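Lysozyme inhibitor LprI-like N-terminal domain-containing protein (Burkholderia thailandensis, PDB 6AR7) is of unknown function but, as an LprI-like protein made with a signal sequence, may act outside the cytoplasm as a lysozyme inhibitor. Local coordinates at residues A[26-39]-A[48-60]. Residues are numbered along the deposited sequence; the frame is centred on the assembly and turned at random. Where two conformers were deposited one is given.
Sequences IDVAMRQCLARRDR and CMDEARQQWQGEV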
loop_
_atom_site.group_PDB
_atom_site.type_symbol
_atom_site.label_atom_id
_atom_site.label_comp_id
_atom_site.label_asym_id
_atom_site.label_seq_id
_atom_site.Cartn_x
_atom_site.Cartn_y
_atom_site.Cartn_z
ATOM N N ILE A 26 -3.932 15.989 7.380
ATOM C CA ILE A 26 -4.366 14.743 8.009
ATOM C C ILE A 26 -3.330 14.250 9.005
ATOM O O ILE A 26 -3.680 13.765 10.089
ATOM C CB ILE A 26 -4.657 13.661 6.950
ATOM C CG1 ILE A 26 -5.794 14.103 6.030
ATOM C CG2 ILE A 26 -4.985 12.321 7.639
ATOM C CD1 ILE A 26 -5.989 13.224 4.819
ATOM N N ASP A 27 -2.041 14.330 8.643
ATOM C CA ASP A 27 -0.986 13.848 9.531
ATOM C C ASP A 27 -0.750 14.817 10.677
ATOM O O ASP A 27 -0.424 14.391 11.792
ATOM C CB ASP A 27 0.312 13.615 8.763
ATOM C CG ASP A 27 0.155 12.572 7.658
ATOM O OD1 ASP A 27 -0.673 11.640 7.816
ATOM O OD2 ASP A 27 0.863 12.694 6.634
ATOM N N VAL A 28 -0.875 16.123 10.413
ATOM C CA VAL A 28 -0.815 17.107 11.497
ATOM C C VAL A 28 -1.927 16.835 12.509
ATOM O O VAL A 28 -1.703 16.858 13.727
ATOM C CB VAL A 28 -0.892 18.540 10.928
ATOM C CG1 VAL A 28 -1.051 19.589 12.036
ATOM C CG2 VAL A 28 0.353 18.846 10.081
ATOM N N ALA A 29 -3.141 16.568 12.018
ATOM C CA ALA A 29 -4.278 16.325 12.910
ATOM C C ALA A 29 -4.095 15.041 13.719
ATOM O O ALA A 29 -4.421 14.999 14.912
ATOM C CB ALA A 29 -5.570 16.274 12.092
HETATM N N MSE A 30 -3.588 13.982 13.094
HETATM C CA MSE A 30 -3.363 12.747 13.836
HETATM C C MSE A 30 -2.385 12.964 14.989
HETATM O O MSE A 30 -2.588 12.470 16.097
HETATM C CB MSE A 30 -2.831 11.655 12.926
HETATM C CG MSE A 30 -2.737 10.315 13.615
HETATM SE SE MSE A 30 -1.887 9.038 12.411
HETATM C CE MSE A 30 -0.019 9.457 12.794
ATOM N N ARG A 31 -1.333 13.735 14.706
ATOM C CA ARG A 31 -0.348 14.104 15.721
ATOM C C ARG A 31 -1.010 14.818 16.897
ATOM O O ARG A 31 -0.776 14.481 18.062
ATOM C CB ARG A 31 0.711 14.986 15.057
ATOM C CG ARG A 31 2.070 14.968 15.670
ATOM C CD ARG A 31 3.087 15.583 14.699
ATOM N NE ARG A 31 3.351 14.703 13.551
ATOM C CZ ARG A 31 4.061 15.047 12.477
ATOM N NH1 ARG A 31 4.597 16.255 12.387
ATOM N NH2 ARG A 31 4.238 14.180 11.490
ATOM N N GLN A 32 -1.833 15.825 16.603
ATOM C CA GLN A 32 -2.582 16.495 17.655
ATOM C C GLN A 32 -3.542 15.523 18.340
ATOM O O GLN A 32 -3.689 15.546 19.560
ATOM C CB GLN A 32 -3.338 17.679 17.057
ATOM C CG GLN A 32 -2.407 18.743 16.537
ATOM C CD GLN A 32 -3.098 19.755 15.665
ATOM O OE1 GLN A 32 -4.062 19.444 14.971
ATOM N NE2 GLN A 32 -2.606 20.976 15.688
ATOM N N CYS A 33 -4.175 14.639 17.571
ATOM C CA CYS A 33 -5.102 13.680 18.166
ATOM C C CYS A 33 -4.387 12.759 19.159
ATOM O O CYS A 33 -4.862 12.559 20.284
ATOM C CB CYS A 33 -5.774 12.868 17.057
ATOM S SG CYS A 33 -7.008 11.654 17.592
ATOM N N LEU A 34 -3.216 12.221 18.773
ATOM C CA LEU A 34 -2.477 11.300 19.650
ATOM C C LEU A 34 -2.042 11.966 20.941
ATOM O O LEU A 34 -1.712 11.261 21.905
ATOM C CB LEU A 34 -1.225 10.726 18.949
ATOM C CG LEU A 34 -1.517 9.884 17.710
ATOM C CD1 LEU A 34 -0.239 9.601 16.875
ATOM C CD2 LEU A 34 -2.202 8.610 18.130
ATOM N N ALA A 35 -1.997 13.297 20.974
ATOM C CA ALA A 35 -1.692 14.038 22.190
ATOM C C ALA A 35 -2.928 14.366 23.030
ATOM O O ALA A 35 -2.783 14.968 24.092
ATOM C CB ALA A 35 -0.967 15.346 21.838
ATOM N N ARG A 36 -4.131 13.987 22.603
ATOM C CA ARG A 36 -5.331 14.358 23.354
ATOM C C ARG A 36 -5.423 13.624 24.678
ATOM O O ARG A 36 -5.209 12.414 24.749
ATOM C CB ARG A 36 -6.597 14.054 22.559
ATOM C CG ARG A 36 -6.877 15.038 21.463
ATOM C CD ARG A 36 -8.001 14.553 20.536
ATOM N NE ARG A 36 -9.244 14.265 21.245
ATOM C CZ ARG A 36 -10.401 14.082 20.625
ATOM N NH1 ARG A 36 -10.440 14.187 19.296
ATOM N NH2 ARG A 36 -11.506 13.818 21.314
ATOM N N ARG A 37 -5.843 14.357 25.715
ATOM C CA ARG A 37 -6.063 13.783 27.042
ATOM C C ARG A 37 -6.995 12.581 26.978
ATOM O O ARG A 37 -6.806 11.583 27.675
ATOM C CB ARG A 37 -6.655 14.865 27.949
ATOM C CG ARG A 37 -6.121 14.936 29.355
ATOM C CD ARG A 37 -6.503 16.277 30.004
ATOM N NE ARG A 37 -7.943 16.556 29.976
ATOM C CZ ARG A 37 -8.521 17.494 29.226
ATOM N NH1 ARG A 37 -7.789 18.262 28.424
ATOM N NH2 ARG A 37 -9.837 17.668 29.281
ATOM N N ASP A 38 -8.026 12.670 26.142
ATOM C CA ASP A 38 -9.022 11.609 26.071
ATOM C C ASP A 38 -8.648 10.530 25.065
ATOM O O ASP A 38 -9.471 9.660 24.774
ATOM C CB ASP A 38 -10.414 12.205 25.757
ATOM C CG ASP A 38 -10.488 12.869 24.367
ATOM O OD1 ASP A 38 -9.426 13.145 23.776
ATOM O OD2 ASP A 38 -11.606 13.167 23.889
ATOM N N ARG A 39 -7.408 10.543 24.554
ATOM C CA ARG A 39 -6.952 9.535 23.602
ATOM C C ARG A 39 -5.654 8.863 24.046
ATOM O O ARG A 39 -4.979 8.244 23.221
ATOM C CB ARG A 39 -6.778 10.143 22.200
ATOM C CG ARG A 39 -8.091 10.586 21.529
ATOM C CD ARG A 39 -8.974 9.400 21.118
ATOM N NE ARG A 39 -10.246 9.830 20.527
ATOM C CZ ARG A 39 -10.406 10.118 19.236
ATOM N NH1 ARG A 39 -9.371 10.022 18.402
ATOM N NH2 ARG A 39 -11.594 10.509 18.775
ATOM N N CYS A 48 -7.204 7.285 16.963
ATOM C CA CYS A 48 -6.624 8.383 16.190
ATOM C C CYS A 48 -6.113 7.879 14.844
ATOM O O CYS A 48 -6.339 8.514 13.805
ATOM C CB CYS A 48 -5.495 9.048 16.953
ATOM S SG CYS A 48 -5.950 10.024 18.406
HETATM N N MSE A 49 -5.452 6.722 14.840
HETATM C CA MSE A 49 -4.880 6.201 13.607
HETATM C C MSE A 49 -5.973 5.770 12.665
HETATM O O MSE A 49 -5.866 5.989 11.460
HETATM C CB MSE A 49 -3.925 5.034 13.912
HETATM C CG MSE A 49 -2.838 5.464 14.861
HETATM SE SE MSE A 49 -1.836 3.927 15.661
HETATM C CE MSE A 49 -1.099 3.447 13.940
ATOM N N ASP A 50 -7.031 5.160 13.216
ATOM C CA ASP A 50 -8.149 4.757 12.374
ATOM C C ASP A 50 -8.843 5.975 11.758
ATOM O O ASP A 50 -9.271 5.928 10.598
ATOM C CB ASP A 50 -9.139 3.902 13.176
ATOM C CG ASP A 50 -8.606 2.488 13.469
ATOM O OD1 ASP A 50 -7.679 2.022 12.771
ATOM O OD2 ASP A 50 -9.125 1.840 14.400
ATOM N N GLU A 51 -8.958 7.072 12.508
ATOM C CA GLU A 51 -9.553 8.288 11.947
ATOM C C GLU A 51 -8.674 8.860 10.834
ATOM O O GLU A 51 -9.181 9.315 9.801
ATOM C CB GLU A 51 -9.771 9.321 13.057
ATOM C CG GLU A 51 -11.001 9.028 13.926
ATOM C CD GLU A 51 -10.960 9.720 15.275
ATOM O OE1 GLU A 51 -9.968 10.420 15.559
ATOM O OE2 GLU A 51 -11.925 9.553 16.061
ATOM N N ALA A 52 -7.351 8.827 11.024
ATOM C CA ALA A 52 -6.430 9.273 9.981
ATOM C C ALA A 52 -6.562 8.403 8.739
ATOM O O ALA A 52 -6.568 8.903 7.607
ATOM C CB ALA A 52 -4.995 9.242 10.523
ATOM N N ARG A 53 -6.697 7.091 8.937
ATOM C CA ARG A 53 -6.819 6.187 7.803
ATOM C C ARG A 53 -8.075 6.479 7.002
ATOM O O ARG A 53 -8.048 6.475 5.769
ATOM C CB ARG A 53 -6.805 4.735 8.276
ATOM C CG ARG A 53 -6.717 3.761 7.112
ATOM C CD ARG A 53 -7.267 2.400 7.445
ATOM N NE ARG A 53 -8.700 2.475 7.655
ATOM C CZ ARG A 53 -9.293 2.146 8.793
ATOM N NH1 ARG A 53 -8.565 1.693 9.815
ATOM N NH2 ARG A 53 -10.614 2.265 8.910
ATOM N N GLN A 54 -9.189 6.719 7.685
ATOM C CA GLN A 54 -10.420 7.055 6.979
ATOM C C GLN A 54 -10.270 8.357 6.197
ATOM O O GLN A 54 -10.775 8.481 5.078
ATOM C CB GLN A 54 -11.575 7.181 7.977
ATOM C CG GLN A 54 -12.053 5.870 8.586
ATOM C CD GLN A 54 -13.011 6.104 9.751
ATOM O OE1 GLN A 54 -14.025 6.783 9.604
ATOM N NE2 GLN A 54 -12.687 5.544 10.913
ATOM N N GLN A 55 -9.591 9.350 6.779
ATOM C CA GLN A 55 -9.375 10.606 6.067
ATOM C C GLN A 55 -8.482 10.391 4.851
ATOM O O GLN A 55 -8.785 10.900 3.767
ATOM C CB GLN A 55 -8.801 11.647 7.023
ATOM C CG GLN A 55 -9.863 12.095 8.050
ATOM C CD GLN A 55 -9.280 12.846 9.211
ATOM O OE1 GLN A 55 -8.312 13.575 9.063
ATOM N NE2 GLN A 55 -9.882 12.687 10.380
ATOM N N TRP A 56 -7.421 9.580 4.992
ATOM C CA TRP A 56 -6.606 9.252 3.828
ATOM C C TRP A 56 -7.413 8.515 2.765
ATOM O O TRP A 56 -7.169 8.699 1.573
ATOM C CB TRP A 56 -5.391 8.423 4.231
ATOM C CG TRP A 56 -4.315 9.272 4.762
ATOM C CD1 TRP A 56 -3.852 9.302 6.049
ATOM C CD2 TRP A 56 -3.590 10.290 4.048
ATOM N NE1 TRP A 56 -2.866 10.261 6.174
ATOM C CE2 TRP A 56 -2.691 10.879 4.962
ATOM C CE3 TRP A 56 -3.609 10.749 2.727
ATOM C CZ2 TRP A 56 -1.809 11.883 4.595
ATOM C CZ3 TRP A 56 -2.730 11.748 2.364
ATOM C CH2 TRP A 56 -1.844 12.309 3.295
ATOM N N GLN A 57 -8.362 7.672 3.167
ATOM C CA GLN A 57 -9.180 6.997 2.169
ATOM C C GLN A 57 -10.037 8.009 1.404
ATOM O O GLN A 57 -10.256 7.870 0.195
ATOM C CB GLN A 57 -10.035 5.925 2.837
ATOM C CG GLN A 57 -10.970 5.177 1.870
ATOM C CD GLN A 57 -10.219 4.480 0.750
ATOM O OE1 GLN A 57 -9.316 3.684 1.000
ATOM N NE2 GLN A 57 -10.597 4.772 -0.496
ATOM N N GLY A 58 -10.495 9.057 2.075
ATOM C CA GLY A 58 -11.173 10.118 1.351
ATOM C C GLY A 58 -10.263 10.801 0.347
ATOM O O GLY A 58 -10.704 11.198 -0.738
ATOM N N GLU A 59 -8.975 10.938 0.684
ATOM C CA GLU A 59 -8.058 11.561 -0.264
ATOM C C GLU A 59 -7.742 10.626 -1.425
ATOM O O GLU A 59 -7.511 11.090 -2.550
ATOM C CB GLU A 59 -6.779 12.005 0.443
ATOM C CG GLU A 59 -7.042 13.141 1.425
ATOM C CD GLU A 59 -7.730 14.323 0.746
ATOM O OE1 GLU A 59 -7.117 14.911 -0.173
ATOM O OE2 GLU A 59 -8.892 14.637 1.108
ATOM N N VAL A 60 -7.742 9.319 -1.179
ATOM C CA VAL A 60 -7.629 8.359 -2.274
ATOM C C VAL A 60 -8.760 8.572 -3.265
ATOM O O VAL A 60 -8.541 8.716 -4.472
ATOM C CB VAL A 60 -7.644 6.915 -1.734
ATOM C CG1 VAL A 60 -7.841 5.920 -2.877
ATOM C CG2 VAL A 60 -6.356 6.591 -0.954
HETATM O O HOH W 1 -6.084 12.795 11.217
#
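I26 drops as a knob into the hole formed by A52, Q55, W56 and E59, with CG2 and CD1 both over one face of the W56 indole. Its CG2 stands 3.7 Å from the centroid of the five-membered ring, a CH-pi contact, while CD1 reaches on to E59 CG. One water joins I26 O to Q55 OE1. D27 comes to the edge of the same indole: W56 NE1 donates to D27 OD1 (3.1 Å) in a bent bond, the oxygen lying in the ring plane but the N-H meeting it 29° out of the carboxylate plane. The other oxygen, OD2, is paired with R122 of helix 107-136. Further along, M30 lays SE against A52 CB at 3.6 Å. One turn on from M30, C33 and C48 are joined SG to SG (2.1 Å, chi3 -83°); the C33 sulfur gets there by standing anti to its own backbone N. L34 CD2 packs on C48 CB. R39 forms a salt bridge to E51, NH2 to the syn lone pair of OE2 at 2.9 Å, with guanidinium and carboxylate planes 55° apart. This antiparallel hairpin of helices 25-34 and 42-70 is therefore locked covalently near its turn, while the D27 carboxylate, shared between indole and R122, ties the start of helix 25-34 to helix 107-136.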